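Local atomic coordinates of hemin ABC transporter, periplasmic hemin-binding protein HutB (Vibrio cholerae, PDB entry 5KHL), a protein that probably captures hemin in the periplasm and hands it to the membrane-bound ABC transporter that carries it into the cell. Residues Ile19-Ser24 with Val44-Pro49; Gly58-Leu63 with Ile77-Met82. All blocks are in the same frame, centred on the assembly; numbering follows the deposited sequence.

Contact 1 of 2, residues Ile19-Ser24 with Val44-Pro49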
loop_
_atom_site.group_PDB
_atom_site.type_symbol
_atom_site.label_atom_id
_atom_site.label_comp_id
_atom_site.label_asym_id
_atom_site.label_seq_id
_atom_site.Cartn_x
_atom_site.Cartn_y
_atom_site.Cartn_z
ATOM N N ILE A 19 2.413 -21.855 -1.792
ATOM C CA ILE A 19 2.082 -20.576 -2.392
ATOM C C ILE A 19 3.294 -19.675 -2.615
ATOM O O ILE A 19 4.054 -19.412 -1.684
ATOM C CB ILE A 19 1.067 -19.816 -1.517
ATOM C CG1 ILE A 19 -0.300 -20.497 -1.593
ATOM C CG2 ILE A 19 0.991 -18.367 -1.933
ATOM C CD1 ILE A 19 -1.267 -20.051 -0.514
ATOM N N VAL A 20 3.464 -19.198 -3.847
ATOM C CA VAL A 20 4.296 -18.031 -4.070
ATOM C C VAL A 20 3.447 -16.772 -4.025
ATOM O O VAL A 20 2.612 -16.531 -4.901
ATOM C CB VAL A 20 5.023 -18.080 -5.401
ATOM C CG1 VAL A 20 5.825 -16.770 -5.607
ATOM C CG2 VAL A 20 5.942 -19.321 -5.468
ATOM N N SER A 21 3.639 -15.976 -2.984
ATOM C CA SER A 21 2.956 -14.700 -2.912
ATOM C C SER A 21 3.795 -13.621 -3.580
ATOM O O SER A 21 4.941 -13.375 -3.184
ATOM C CB SER A 21 2.648 -14.331 -1.474
ATOM O OG SER A 21 2.362 -12.961 -1.426
ATOM N N ALA A 22 3.219 -12.986 -4.596
ATOM C CA ALA A 22 3.978 -12.109 -5.474
ATOM C C ALA A 22 3.783 -10.635 -5.135
ATOM O O ALA A 22 4.216 -9.755 -5.880
ATOM C CB ALA A 22 3.602 -12.359 -6.892
ATOM N N GLY A 23 3.133 -10.373 -4.008
ATOM C CA GLY A 23 2.861 -9.009 -3.595
ATOM C C GLY A 23 2.626 -8.859 -2.110
ATOM O O GLY A 23 1.970 -9.702 -1.479
ATOM N N SER A 24 3.172 -7.773 -1.563
ATOM C CA SER A 24 3.005 -7.394 -0.160
ATOM C C SER A 24 1.535 -7.491 0.309
ATOM O O SER A 24 1.247 -8.044 1.375
ATOM C CB SER A 24 3.550 -5.975 0.057
ATOM O OG SER A 24 3.567 -5.638 1.430
ATOM N N VAL A 44 9.987 -9.381 -3.181
ATOM C CA VAL A 44 10.869 -8.478 -2.440
ATOM C C VAL A 44 10.116 -7.528 -1.503
ATOM O O VAL A 44 10.619 -7.212 -0.417
ATOM C CB VAL A 44 11.745 -7.624 -3.381
ATOM C CG1 VAL A 44 12.765 -8.500 -4.100
ATOM C CG2 VAL A 44 10.878 -6.859 -4.376
ATOM N N THR A 45 8.924 -7.081 -1.919
ATOM C CA THR A 45 8.132 -6.109 -1.141
ATOM C C THR A 45 7.394 -6.736 0.044
ATOM O O THR A 45 6.862 -6.019 0.884
ATOM C CB THR A 45 7.051 -5.352 -2.015
ATOM O OG1 THR A 45 5.970 -6.231 -2.372
ATOM C CG2 THR A 45 7.646 -4.777 -3.268
ATOM N N SER A 46 7.350 -8.066 0.101
ATOM C CA SER A 46 6.593 -8.752 1.147
ATOM C C SER A 46 7.383 -8.827 2.428
ATOM O O SER A 46 8.595 -8.926 2.403
ATOM C CB SER A 46 6.196 -10.166 0.719
ATOM O OG SER A 46 5.098 -10.146 -0.167
ATOM N N GLU A 47 6.678 -8.771 3.552
ATOM C CA GLU A 47 7.305 -8.924 4.856
ATOM C C GLU A 47 6.773 -10.146 5.578
ATOM O O GLU A 47 5.561 -10.361 5.681
ATOM C CB GLU A 47 7.112 -7.674 5.695
ATOM C CG GLU A 47 8.125 -6.618 5.330
ATOM C CD GLU A 47 7.552 -5.227 5.410
ATOM O OE1 GLU A 47 8.335 -4.325 5.764
ATOM O OE2 GLU A 47 6.338 -5.036 5.125
ATOM N N VAL A 48 7.713 -10.953 6.049
ATOM C CA VAL A 48 7.427 -12.233 6.653
ATOM C C VAL A 48 8.428 -12.370 7.774
ATOM O O VAL A 48 9.461 -11.701 7.764
ATOM C CB VAL A 48 7.547 -13.407 5.631
ATOM C CG1 VAL A 48 6.468 -13.288 4.529
ATOM C CG2 VAL A 48 8.950 -13.476 5.041
ATOM N N PRO A 49 8.119 -13.199 8.773
ATOM C CA PRO A 49 9.086 -13.306 9.876
ATOM C C PRO A 49 10.365 -14.018 9.450
ATOM O O PRO A 49 10.320 -14.994 8.698
ATOM C CB PRO A 49 8.332 -14.113 10.935
ATOM C CG PRO A 49 7.263 -14.838 10.187
ATOM C CD PRO A 49 6.903 -13.996 8.997
HETATM O O HOH W 1 3.823 -8.045 3.720
#

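Contact 2 of 2, residues Gly58-Leu63 with Ile77-Met82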
loop_
_atom_site.group_PDB
_atom_site.type_symbol
_atom_site.label_atom_id
_atom_site.label_comp_id
_atom_site.label_asym_id
_atom_site.label_seq_id
_atom_site.Cartn_x
_atom_site.Cartn_y
_atom_site.Cartn_z
ATOM N N GLY A 58 12.023 -11.983 -6.045
ATOM C CA GLY A 58 12.395 -10.782 -6.747
ATOM C C GLY A 58 11.188 -9.875 -6.904
ATOM O O GLY A 58 10.305 -9.827 -6.052
ATOM N N TYR A 59 11.168 -9.151 -8.008
ATOM C CA TYR A 59 10.140 -8.165 -8.287
ATOM C C TYR A 59 9.075 -8.793 -9.172
ATOM O O TYR A 59 9.398 -9.410 -10.189
ATOM C CB TYR A 59 10.756 -6.930 -8.948
ATOM C CG TYR A 59 11.619 -6.130 -7.994
ATOM C CD1 TYR A 59 11.325 -4.803 -7.704
ATOM C CD2 TYR A 59 12.720 -6.705 -7.370
ATOM C CE1 TYR A 59 12.112 -4.072 -6.830
ATOM C CE2 TYR A 59 13.499 -5.990 -6.498
ATOM C CZ TYR A 59 13.195 -4.673 -6.230
ATOM O OH TYR A 59 13.978 -3.957 -5.355
ATOM N N HIS A 60 7.809 -8.637 -8.779
ATOM C CA HIS A 60 6.723 -9.380 -9.418
ATOM C C HIS A 60 6.565 -9.003 -10.889
ATOM O O HIS A 60 5.913 -9.719 -11.648
ATOM C CB HIS A 60 5.404 -9.174 -8.668
ATOM C CG HIS A 60 4.945 -7.752 -8.616
ATOM N ND1 HIS A 60 5.221 -6.922 -7.549
ATOM C CD2 HIS A 60 4.225 -7.009 -9.488
ATOM C CE1 HIS A 60 4.694 -5.734 -7.770
ATOM N NE2 HIS A 60 4.084 -5.759 -8.946
ATOM N N ARG A 61 7.181 -7.893 -11.292
ATOM C CA ARG A 61 7.204 -7.496 -12.696
ATOM C C ARG A 61 8.292 -8.235 -13.478
ATOM O O ARG A 61 8.385 -8.116 -14.691
ATOM C CB ARG A 61 7.424 -5.992 -12.824
ATOM C CG ARG A 61 6.179 -5.161 -12.752
ATOM C CD ARG A 61 6.542 -3.687 -12.741
ATOM N NE ARG A 61 6.382 -3.104 -11.409
ATOM C CZ ARG A 61 5.247 -2.577 -10.957
ATOM N NH1 ARG A 61 4.178 -2.553 -11.739
ATOM N NH2 ARG A 61 5.182 -2.064 -9.733
ATOM N N ARG A 62 9.121 -8.985 -12.768
ATOM C CA ARG A 62 10.240 -9.692 -13.378
ATOM C C ARG A 62 10.443 -11.021 -12.670
ATOM O O ARG A 62 11.487 -11.286 -12.056
ATOM C CB ARG A 62 11.508 -8.834 -13.340
ATOM C CG ARG A 62 11.559 -7.849 -14.486
ATOM C CD ARG A 62 12.256 -6.563 -14.148
ATOM N NE ARG A 62 11.992 -5.571 -15.185
ATOM C CZ ARG A 62 12.783 -4.540 -15.461
ATOM N NH1 ARG A 62 13.905 -4.362 -14.778
ATOM N NH2 ARG A 62 12.452 -3.685 -16.420
ATOM N N LEU A 63 9.406 -11.844 -12.750
ATOM C CA LEU A 63 9.447 -13.179 -12.213
ATOM C C LEU A 63 10.247 -14.062 -13.147
ATOM O O LEU A 63 10.205 -13.882 -14.365
ATOM C CB LEU A 63 8.038 -13.722 -12.027
ATOM C CG LEU A 63 7.147 -12.975 -11.022
ATOM C CD1 LEU A 63 5.775 -13.589 -11.022
ATOM C CD2 LEU A 63 7.755 -13.042 -9.655
ATOM N N ILE A 77 0.270 -16.198 -6.657
ATOM C CA ILE A 77 -0.762 -15.223 -6.400
ATOM C C ILE A 77 -0.175 -13.821 -6.425
ATOM O O ILE A 77 0.774 -13.517 -5.706
ATOM C CB ILE A 77 -1.453 -15.479 -5.035
ATOM C CG1 ILE A 77 -1.990 -16.903 -4.955
ATOM C CG2 ILE A 77 -2.599 -14.505 -4.808
ATOM C CD1 ILE A 77 -2.396 -17.311 -3.541
ATOM N N GLY A 78 -0.766 -12.948 -7.225
ATOM C CA GLY A 78 -0.363 -11.559 -7.191
ATOM C C GLY A 78 -1.313 -10.667 -7.950
ATOM O O GLY A 78 -2.415 -11.087 -8.323
ATOM N N SER A 79 -0.891 -9.426 -8.171
ATOM C CA SER A 79 -1.715 -8.457 -8.881
ATOM C C SER A 79 -1.615 -8.682 -10.377
ATOM O O SER A 79 -0.873 -9.536 -10.834
ATOM C CB SER A 79 -1.302 -7.030 -8.550
ATOM O OG SER A 79 -0.091 -6.702 -9.199
ATOM N N ASP A 80 -2.359 -7.895 -11.141
ATOM C CA ASP A 80 -2.368 -8.035 -12.588
ATOM C C ASP A 80 -1.072 -7.522 -13.188
ATOM O O ASP A 80 -0.911 -7.499 -14.396
ATOM C CB ASP A 80 -3.556 -7.286 -13.198
ATOM C CG ASP A 80 -3.468 -5.789 -12.979
ATOM O OD1 ASP A 80 -2.681 -5.349 -12.109
ATOM O OD2 ASP A 80 -4.189 -5.048 -13.671
ATOM N N GLU A 81 -0.164 -7.088 -12.326
ATOM C CA GLU A 81 1.153 -6.639 -12.746
ATOM C C GLU A 81 2.204 -7.766 -12.747
ATOM O O GLU A 81 3.328 -7.565 -13.213
ATOM C CB GLU A 81 1.630 -5.504 -11.845
ATOM C CG GLU A 81 0.931 -4.203 -12.089
ATOM C CD GLU A 81 1.409 -3.124 -11.142
ATOM O OE1 GLU A 81 1.316 -1.934 -11.513
ATOM O OE2 GLU A 81 1.896 -3.463 -10.036
ATOM N N MET A 82 1.853 -8.925 -12.191
ATOM C CA MET A 82 2.754 -10.061 -12.212
ATOM C C MET A 82 3.154 -10.279 -13.647
ATOM O O MET A 82 2.321 -10.159 -14.543
ATOM C CB MET A 82 2.108 -11.331 -11.670
ATOM C CG MET A 82 1.944 -11.400 -10.191
ATOM S SD MET A 82 1.437 -13.071 -9.812
ATOM C CE MET A 82 -0.178 -13.173 -10.620
#

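Contact 1 of 2, residues Ile19-Ser24 with Val44-Pro49
T45 OG1 is gripped by two groups: it accepts the backbone N-H of S24, with S24 N and T45 OG1 3.3 Å apart and the angle at the hydrogen 142°, and it is also hydrogen-bonded to the D43 carboxylate. A chi1 of 72° places OG1 between the T45 backbone N and carbonyl carbon, from where it can meet the first turn of helix 24-32. That N-H belongs to the residue just after the N-cap, G23, so the threonine hydroxyl supplies an acceptor where a helix has none of its own. The bond is bent, and S24 CB packs against the same oxygen, with S24 CB to T45 OG1 3.4 Å.

The S24 hydroxyl is held more loosely: S24 OG and T45 O form at most a weak bond at 3.4 Å, and OG has a weak link to water 1. The same water accepts the backbone N-H of E47, 3.0 Å from E47 N, and so spans the helix start and the loop. S46 OG lies 3.4 Å from the carbonyl carbon of G23, but its polar needs are met by D43 and T27; T27 OG1 also bonds S21 OG, putting one threonine between strand end and loop.

The contact thus joins the turn from strand 19-21 into helix 24-32, at the C-terminal end of the parallel sheet in the N-terminal lobe of this periplasmic binding protein, to the loop that follows strand 39-42. S21 pairs through its backbone with A41 in that neighbouring parallel strand, and V48 rests on V42 and T27 between strand and helix.

Contact 2 of 2, residues Gly58-Leu63 with Ile77-Met82
H60 takes a chi1 of 61°, which brings the edge of its imidazole against E81, the third residue of the turn S79-M82, while E81 swings CG anti to its carbonyl carbon (chi1 -73°) and runs on extended to the ring. There H60 NE2 donates a weak but fairly straight hydrogen bond to E81 OE2, at 3.4 Å and 163°. The acceptor lies near the ring plane, and the ring and carboxylate planes are nearly parallel.

R61 comes to the same carboxylate alongside E81, its chain bent at chi3. It forms a salt bridge from R61 NH1 to E81 OE1 at 2.9 Å, although NH1 sits too close to its neighbour in the model for its position to be certain. The guanidinium is steeply turned from the carboxylate, and H60 NE2 lies 3.9 Å above the guanidinium plane, over its centre. E81 would thus be expected to offset the positive charge of R61 beside the imidazole.

The glutamate is presented by that type I turn. S79 OG accepts the E81 backbone N-H, with E81 N to S79 OG 3.2 Å, making an ST turn. On the buried side, M82 CA approaches H60 O at 3.2 Å in a CA-H...O contact, and L63 CD1 meets M82 CB at 4.4 Å.

Backbone bonds from H60 and L63 to G83 continue this join of two loops at the sheet's C-terminal end. Inward, M82 packs on L76 of strand 75-78 and on V98 and V100 of strand 97-100, and L63, just ahead of helix 65-69, also reaches L76.

Overall arrangement
Both contacts gather at the C-terminal ends of neighbouring parallel strands, 19-21 and 75-78, in the four-stranded sheet, with centres about 10 Å apart. Contact 1 is the buried one: small hydroxyls, a helix-start N-H and a water hold it, without a salt bridge. Contact 2 is only partly buried, with exposed arginine and glutamate, a partly exposed histidine, and buried methionine and leucine. They share the long connection between strand 39-42 and helix 65-69, which supplies 44-49 to one and 58-63 to the other. They also touch directly: A22 N lies 2.7 Å from I77 O and V44 N 2.9 Å from G58 O, both probable hydrogen bonds.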